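Local coordinates for inositol monophosphatase (Zymomonas mobilis, PDB 4N81) that is an inositol monophosphatase that hydrolyses inositol monophosphate with magnesium as cofactor, and may also act on sugar phosphates, at the interface of chains A and B. Residues are numbered along the deposited sequence; one frame, centred on the assembly and turned at random. Chains: chain A/B, Inositol monophosphatase.

Contact 1: the interface of chains A and B. Residues chain A 154, 182-184, 188-189, 192, 197; chain B 29, 96-98.
B:Gly97 has a positive phi of 79°, and this turns the chain B loop so that B:Gly96, B:Gly97 and B:Arg98 face strand 180-183 and helix 187-194 of chain A. Of the two arginines, B:Arg98 is the more covered by chain A. Its CG is anti to the carbonyl carbon, and the chain then runs extended to NE. B:Arg98 NH1 gives a nearly straight bond of 2.8 Å to A:Leu183 O. That oxygen lies in the guanidinium plane, although the N-H comes from above the carbonyl plane, not along a lone pair. B:Arg98 NH2 bonds A:Asn189 OD1 at 2.9 Å on an in-plane amide lone pair, though OD1 is tilted from the guanidinium plane. NH2 adds a weak bond to A:Gly184 O. A:Asn189 is held for this by its ND2, which bonds A:Gly184 O at 2.9 Å. One guanidinium face is covered near its rim by A:Leu182 CB. Water 1 bridges B:Arg98 NE and A:Asn189 OD1, and water 2 continues to A:His197 O and B:Gly96 O.

B:Arg29 also runs extended. B:Arg29 NE (2.8 Å) and NH2 grip B:Gly97 O side-on, which fixes the guanidinium against its own loop. B:Arg29 NH2 also bonds A:Tyr188 OH at 2.9 Å, at the edge of the phenol ring. A:His197 lies across the aliphatic stem, NE2 3.5 Å from B:Arg29 CG. A:Leu192 CD2 packs near B:Gly97 O and B:Arg29 NH2. An alanine in place of B:Arg29 would probably lose the phenol bond and the packing on A:His197, and loosen the glycine loop. The patch joins the two chains of the deposited assembly and may help set the loop of chain B that follows helix 91-95.

Contact 2: the interface of chains A and B. Residues chain A 158-161, 171-172, 175, 181, 183; chain B 158-161, 171-172, 175, 181, 183.
A:Arg175 leaves helix 165-175 with CG anti to the backbone N (chi1 168°), then bends at chi3 (76°) to lay its guanidinium on B:Trp161, whose CG is anti to the carbonyl carbon. This two-fold patch of the inositol monophosphatase family fold holds a pair of reciprocal arginine-tryptophan stacks, the second formed by A:Trp161 and B:Arg175. The guanidinium and indole planes are only 5° apart. A:Arg175 CZ sits 3.5 Å from the centroid of the five-membered ring of B:Trp161, a cation-pi contact. A:Arg175 CD lies over the six-membered ring of B:Trp161, 3.3 Å from its centroid, and NE lies over the middle of the indole. The other indole face is backed by B:Pro160 CG of the same chain.

A:Asp172 positions the arginine from the second shell. A:Asp172 OD1 accepts from A:Arg175 NE at 2.9 Å and from A:Arg175 NH2 at 2.8 Å, both in the guanidinium plane. NH2 meets the syn lone pair of A:Asp172 OD1, while NE comes from above the carboxylate plane. This salt bridge fixes the rotation of the guanidinium and is likely to temper its charge.

B:Trp161 CH2 also meets A:Pro160 CG at 3.7 Å and the edge of the A:Phe171 ring at CE2. Near the axis the two leucines meet back to back, A:Leu183 CB 3.6 Å from B:Leu183 CB. A:Leu183 CD1 reaches B:Pro160 CD at 3.6 Å, while its CD2 branch touches B:Trp161 CZ3. In this patch no N or O of one chain bonds directly to the other; water carries the polar links. Water 4 links A:Leu183 N to B:Thr158 O, and water 3 makes the twin link. Water 5 joins A:Ser159 OG to B:Thr181 O.

Contact 1: the interface of chains A and B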
# COMPACT_ATOMS: atom_id res chain seq x y z
N LEU A 154 9.33 4.78 12.49
CA LEU A 154 8.53 4.81 11.27
C LEU A 154 7.07 5.06 11.63
O LEU A 154 6.51 4.34 12.43
CB LEU A 154 8.63 3.47 10.56
CG LEU A 154 7.85 3.30 9.27
CD1 LEU A 154 8.18 4.43 8.34
CD2 LEU A 154 8.40 2.00 8.62
N LEU A 182 5.08 6.47 6.20
CA LEU A 182 4.55 5.76 5.04
C LEU A 182 3.08 6.07 4.99
O LEU A 182 2.46 6.32 6.03
CB LEU A 182 4.73 4.25 5.19
CG LEU A 182 6.16 3.75 4.86
CD1 LEU A 182 6.25 2.23 5.14
CD2 LEU A 182 6.54 4.07 3.36
N LEU A 183 2.53 6.09 3.78
CA LEU A 183 1.17 6.57 3.60
C LEU A 183 0.26 5.52 2.98
O LEU A 183 0.73 4.62 2.29
CB LEU A 183 1.21 7.82 2.67
CG LEU A 183 2.01 8.99 3.30
CD1 LEU A 183 2.15 10.09 2.24
CD2 LEU A 183 1.29 9.51 4.58
N GLY A 184 -1.03 5.64 3.24
CA GLY A 184 -2.05 4.70 2.76
C GLY A 184 -2.12 3.48 3.66
O GLY A 184 -1.15 3.15 4.35
N TYR A 188 -4.33 -1.91 7.71
CA TYR A 188 -3.14 -2.69 7.44
C TYR A 188 -1.96 -2.12 8.23
O TYR A 188 -1.08 -2.89 8.68
CB TYR A 188 -2.79 -2.67 5.93
CG TYR A 188 -2.02 -3.92 5.54
CD1 TYR A 188 -2.70 -5.08 5.12
CD2 TYR A 188 -0.64 -3.94 5.58
CE1 TYR A 188 -1.99 -6.24 4.73
CE2 TYR A 188 0.05 -5.10 5.23
CZ TYR A 188 -0.61 -6.24 4.84
OH TYR A 188 0.13 -7.36 4.45
N ASN A 189 -1.93 -0.80 8.43
CA ASN A 189 -0.73 -0.29 9.14
C ASN A 189 -0.69 -0.72 10.59
O ASN A 189 0.39 -0.89 11.18
CB ASN A 189 -0.65 1.23 9.06
CG ASN A 189 -0.41 1.70 7.63
OD1 ASN A 189 0.49 1.21 6.96
ND2 ASN A 189 -1.22 2.63 7.18
N LEU A 192 0.73 -3.99 10.55
CA LEU A 192 2.22 -4.03 10.38
C LEU A 192 2.85 -3.59 11.69
O LEU A 192 3.99 -4.06 12.07
CB LEU A 192 2.65 -3.05 9.24
CG LEU A 192 2.31 -3.61 7.84
CD1 LEU A 192 2.54 -2.49 6.78
CD2 LEU A 192 3.20 -4.89 7.55
N HIS A 197 6.83 -3.98 12.27
CA HIS A 197 7.42 -3.29 11.09
C HIS A 197 7.07 -1.82 11.00
O HIS A 197 7.50 -1.14 10.06
CB HIS A 197 6.93 -3.99 9.80
CG HIS A 197 7.18 -5.46 9.79
ND1 HIS A 197 8.45 -5.99 9.94
CD2 HIS A 197 6.35 -6.51 9.64
CE1 HIS A 197 8.38 -7.31 9.90
NE2 HIS A 197 7.11 -7.65 9.71
N ARG B 29 10.36 -8.53 5.50
CA ARG B 29 9.83 -8.65 6.87
C ARG B 29 10.77 -9.27 7.89
O ARG B 29 10.36 -9.79 8.91
CB ARG B 29 8.48 -9.38 6.86
CG ARG B 29 7.38 -8.43 6.34
CD ARG B 29 5.93 -9.04 6.37
NE ARG B 29 5.02 -8.11 5.69
CZ ARG B 29 3.73 -8.36 5.45
NH1 ARG B 29 3.19 -9.51 5.85
NH2 ARG B 29 3.00 -7.51 4.76
N GLY B 96 9.34 -0.90 5.49
CA GLY B 96 8.12 -0.96 6.31
C GLY B 96 7.36 -2.28 6.22
O GLY B 96 6.26 -2.43 6.79
N GLY B 97 7.92 -3.26 5.51
CA GLY B 97 7.27 -4.57 5.48
C GLY B 97 6.08 -4.64 4.53
O GLY B 97 5.21 -5.51 4.67
N ARG B 98 5.99 -3.67 3.61
CA ARG B 98 4.91 -3.67 2.61
C ARG B 98 5.28 -4.31 1.31
O ARG B 98 6.36 -4.05 0.78
CB ARG B 98 4.52 -2.22 2.25
CG ARG B 98 4.05 -1.40 3.51
CD ARG B 98 3.78 0.05 3.05
NE ARG B 98 3.01 0.81 4.06
CZ ARG B 98 2.31 1.90 3.74
NH1 ARG B 98 2.31 2.33 2.47
NH2 ARG B 98 1.63 2.54 4.68
O HOH W 1 3.28 0.96 6.93
O HOH W 2 5.31 -0.39 8.21

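Contact 2: the interface of chains A and B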
# COMPACT_ATOMS: atom_id res chain seq x y z
N THR A 158 -3.13 6.91 6.95
CA THR A 158 -3.73 6.59 5.64
C THR A 158 -3.59 7.78 4.69
O THR A 158 -3.19 7.60 3.53
CB THR A 158 -5.23 6.20 5.80
OG1 THR A 158 -5.28 4.96 6.55
CG2 THR A 158 -5.84 5.97 4.40
N SER A 159 -3.89 8.98 5.19
CA SER A 159 -3.73 10.20 4.37
C SER A 159 -3.67 11.47 5.22
O SER A 159 -4.48 11.63 6.11
CB SER A 159 -4.90 10.33 3.35
OG SER A 159 -4.80 11.59 2.65
N PRO A 160 -2.75 12.41 4.91
CA PRO A 160 -2.79 13.72 5.57
C PRO A 160 -4.10 14.45 5.36
O PRO A 160 -4.56 15.21 6.22
CB PRO A 160 -1.59 14.47 4.98
CG PRO A 160 -1.34 13.84 3.73
CD PRO A 160 -1.69 12.37 3.90
N TRP A 161 -4.74 14.19 4.23
CA TRP A 161 -5.97 14.89 3.93
C TRP A 161 -7.22 14.28 4.57
O TRP A 161 -8.33 14.80 4.38
CB TRP A 161 -6.13 15.10 2.39
CG TRP A 161 -4.87 15.70 1.84
CD1 TRP A 161 -4.38 16.94 2.12
CD2 TRP A 161 -3.92 15.08 0.96
NE1 TRP A 161 -3.18 17.13 1.45
CE2 TRP A 161 -2.90 16.01 0.72
CE3 TRP A 161 -3.86 13.85 0.32
CZ2 TRP A 161 -1.81 15.73 -0.12
CZ3 TRP A 161 -2.77 13.58 -0.52
CH2 TRP A 161 -1.78 14.51 -0.71
N PHE A 171 -0.54 16.44 12.76
CA PHE A 171 0.10 15.33 12.10
C PHE A 171 1.42 15.77 11.48
O PHE A 171 2.44 15.07 11.55
CB PHE A 171 -0.77 14.69 11.01
CG PHE A 171 -0.08 13.50 10.38
CD1 PHE A 171 0.00 12.31 11.09
CD2 PHE A 171 0.57 13.61 9.14
CE1 PHE A 171 0.69 11.22 10.56
CE2 PHE A 171 1.26 12.51 8.60
CZ PHE A 171 1.34 11.34 9.34
N ASP A 172 1.41 16.95 10.84
CA ASP A 172 2.63 17.38 10.21
C ASP A 172 3.76 17.59 11.22
O ASP A 172 4.97 17.29 10.95
CB ASP A 172 2.37 18.70 9.49
CG ASP A 172 3.45 18.99 8.48
OD1 ASP A 172 3.57 18.16 7.56
OD2 ASP A 172 4.22 19.97 8.66
N ARG A 175 5.12 14.18 12.06
CA ARG A 175 5.80 13.61 10.90
C ARG A 175 7.22 14.17 10.79
O ARG A 175 8.17 13.42 10.52
CB ARG A 175 5.07 14.03 9.63
CG ARG A 175 5.81 13.75 8.35
CD ARG A 175 4.99 14.27 7.17
NE ARG A 175 5.03 15.73 7.02
CZ ARG A 175 6.05 16.38 6.44
NH1 ARG A 175 7.11 15.72 6.00
NH2 ARG A 175 6.03 17.70 6.31
N THR A 181 7.87 8.41 7.11
CA THR A 181 6.41 8.27 7.20
C THR A 181 5.92 7.50 5.99
O THR A 181 6.30 7.84 4.85
CB THR A 181 5.78 9.70 7.22
OG1 THR A 181 6.21 10.37 8.43
CG2 THR A 181 4.27 9.62 7.25
N LEU A 183 2.53 6.09 3.78
CA LEU A 183 1.17 6.57 3.60
C LEU A 183 0.26 5.52 2.98
O LEU A 183 0.73 4.62 2.29
CB LEU A 183 1.21 7.82 2.67
CG LEU A 183 2.01 8.99 3.30
CD1 LEU A 183 2.15 10.09 2.24
CD2 LEU A 183 1.29 9.51 4.58
N THR B 158 3.33 8.61 -4.54
CA THR B 158 3.92 7.89 -3.40
C THR B 158 3.80 8.74 -2.13
O THR B 158 3.39 8.23 -1.07
CB THR B 158 5.41 7.53 -3.67
OG1 THR B 158 5.43 6.58 -4.76
CG2 THR B 158 6.01 6.88 -2.41
N SER B 159 4.14 10.03 -2.24
CA SER B 159 4.00 10.94 -1.09
C SER B 159 3.98 12.41 -1.52
O SER B 159 4.79 12.81 -2.32
CB SER B 159 5.17 10.73 -0.09
OG SER B 159 5.10 11.72 0.96
N PRO B 160 3.09 13.24 -0.93
CA PRO B 160 3.16 14.69 -1.17
C PRO B 160 4.49 15.28 -0.75
O PRO B 160 4.97 16.26 -1.34
CB PRO B 160 1.98 15.25 -0.37
CG PRO B 160 1.70 14.28 0.63
CD PRO B 160 2.02 12.92 0.02
N TRP B 161 5.11 14.68 0.25
CA TRP B 161 6.37 15.23 0.74
C TRP B 161 7.60 14.81 -0.06
O TRP B 161 8.72 15.21 0.27
CB TRP B 161 6.52 14.95 2.26
CG TRP B 161 5.27 15.40 2.98
CD1 TRP B 161 4.81 16.67 3.09
CD2 TRP B 161 4.30 14.56 3.63
NE1 TRP B 161 3.63 16.68 3.79
CE2 TRP B 161 3.31 15.40 4.15
CE3 TRP B 161 4.21 13.19 3.87
CZ2 TRP B 161 2.21 14.91 4.87
CZ3 TRP B 161 3.11 12.71 4.59
CH2 TRP B 161 2.14 13.56 5.07
N PHE B 171 1.01 19.52 -7.19
CA PHE B 171 0.34 18.27 -6.89
C PHE B 171 -0.97 18.54 -6.16
O PHE B 171 -2.01 17.92 -6.43
CB PHE B 171 1.19 17.31 -6.05
CG PHE B 171 0.47 16.00 -5.81
CD1 PHE B 171 0.36 15.09 -6.84
CD2 PHE B 171 -0.19 15.74 -4.58
CE1 PHE B 171 -0.36 13.91 -6.67
CE2 PHE B 171 -0.91 14.56 -4.41
CZ PHE B 171 -1.01 13.66 -5.46
N ASP B 172 -0.94 19.47 -5.20
CA ASP B 172 -2.15 19.72 -4.46
C ASP B 172 -3.27 20.25 -5.36
O ASP B 172 -4.49 19.92 -5.18
CB ASP B 172 -1.86 20.75 -3.37
CG ASP B 172 -2.93 20.75 -2.32
OD1 ASP B 172 -3.07 19.68 -1.70
OD2 ASP B 172 -3.68 21.75 -2.19
N ARG B 175 -4.71 17.29 -7.18
CA ARG B 175 -5.41 16.41 -6.25
C ARG B 175 -6.82 16.95 -5.97
O ARG B 175 -7.79 16.18 -5.93
CB ARG B 175 -4.67 16.42 -4.91
CG ARG B 175 -5.43 15.78 -3.77
CD ARG B 175 -4.59 15.89 -2.49
NE ARG B 175 -4.60 17.24 -1.91
CZ ARG B 175 -5.60 17.71 -1.15
NH1 ARG B 175 -6.68 16.97 -0.93
NH2 ARG B 175 -5.55 18.92 -0.63
N THR B 181 -7.63 10.36 -4.20
CA THR B 181 -6.17 10.23 -4.33
C THR B 181 -5.70 9.11 -3.42
O THR B 181 -6.08 9.10 -2.23
CB THR B 181 -5.50 11.58 -3.92
OG1 THR B 181 -5.91 12.59 -4.87
CG2 THR B 181 -3.99 11.47 -3.98
N LEU B 183 -2.36 7.01 -1.75
CA LEU B 183 -0.98 7.38 -1.44
C LEU B 183 -0.11 6.17 -1.17
O LEU B 183 -0.60 5.11 -0.78
CB LEU B 183 -1.00 8.29 -0.18
CG LEU B 183 -1.77 9.61 -0.41
CD1 LEU B 183 -1.88 10.34 0.93
CD2 LEU B 183 -1.02 10.48 -1.48
O HOH W 3 -4.27 6.58 0.75
O HOH W 4 4.44 6.39 1.26
O HOH W 5 -5.72 11.01 0.15

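Contact 1 and contact 2 are parts of one two-fold interface, with the centres of their C-alpha atoms about 15 Å apart. They share A:Leu183, at the end of strand 180-183. Its carbonyl serves contact 1, while its side chain packs in contact 2. Contact 2 straddles the axis, so each of its pairings occurs twice within it, and the two Leu183 residues meet. Contact 1 lies to one side and has a twin with the chains exchanged. Polar contact 1 and packed, stacked contact 2 therefore complement each other. The shared strand could couple them. The two-fold symmetry is consistent with a dimer, though the structure alone does not show one in solution.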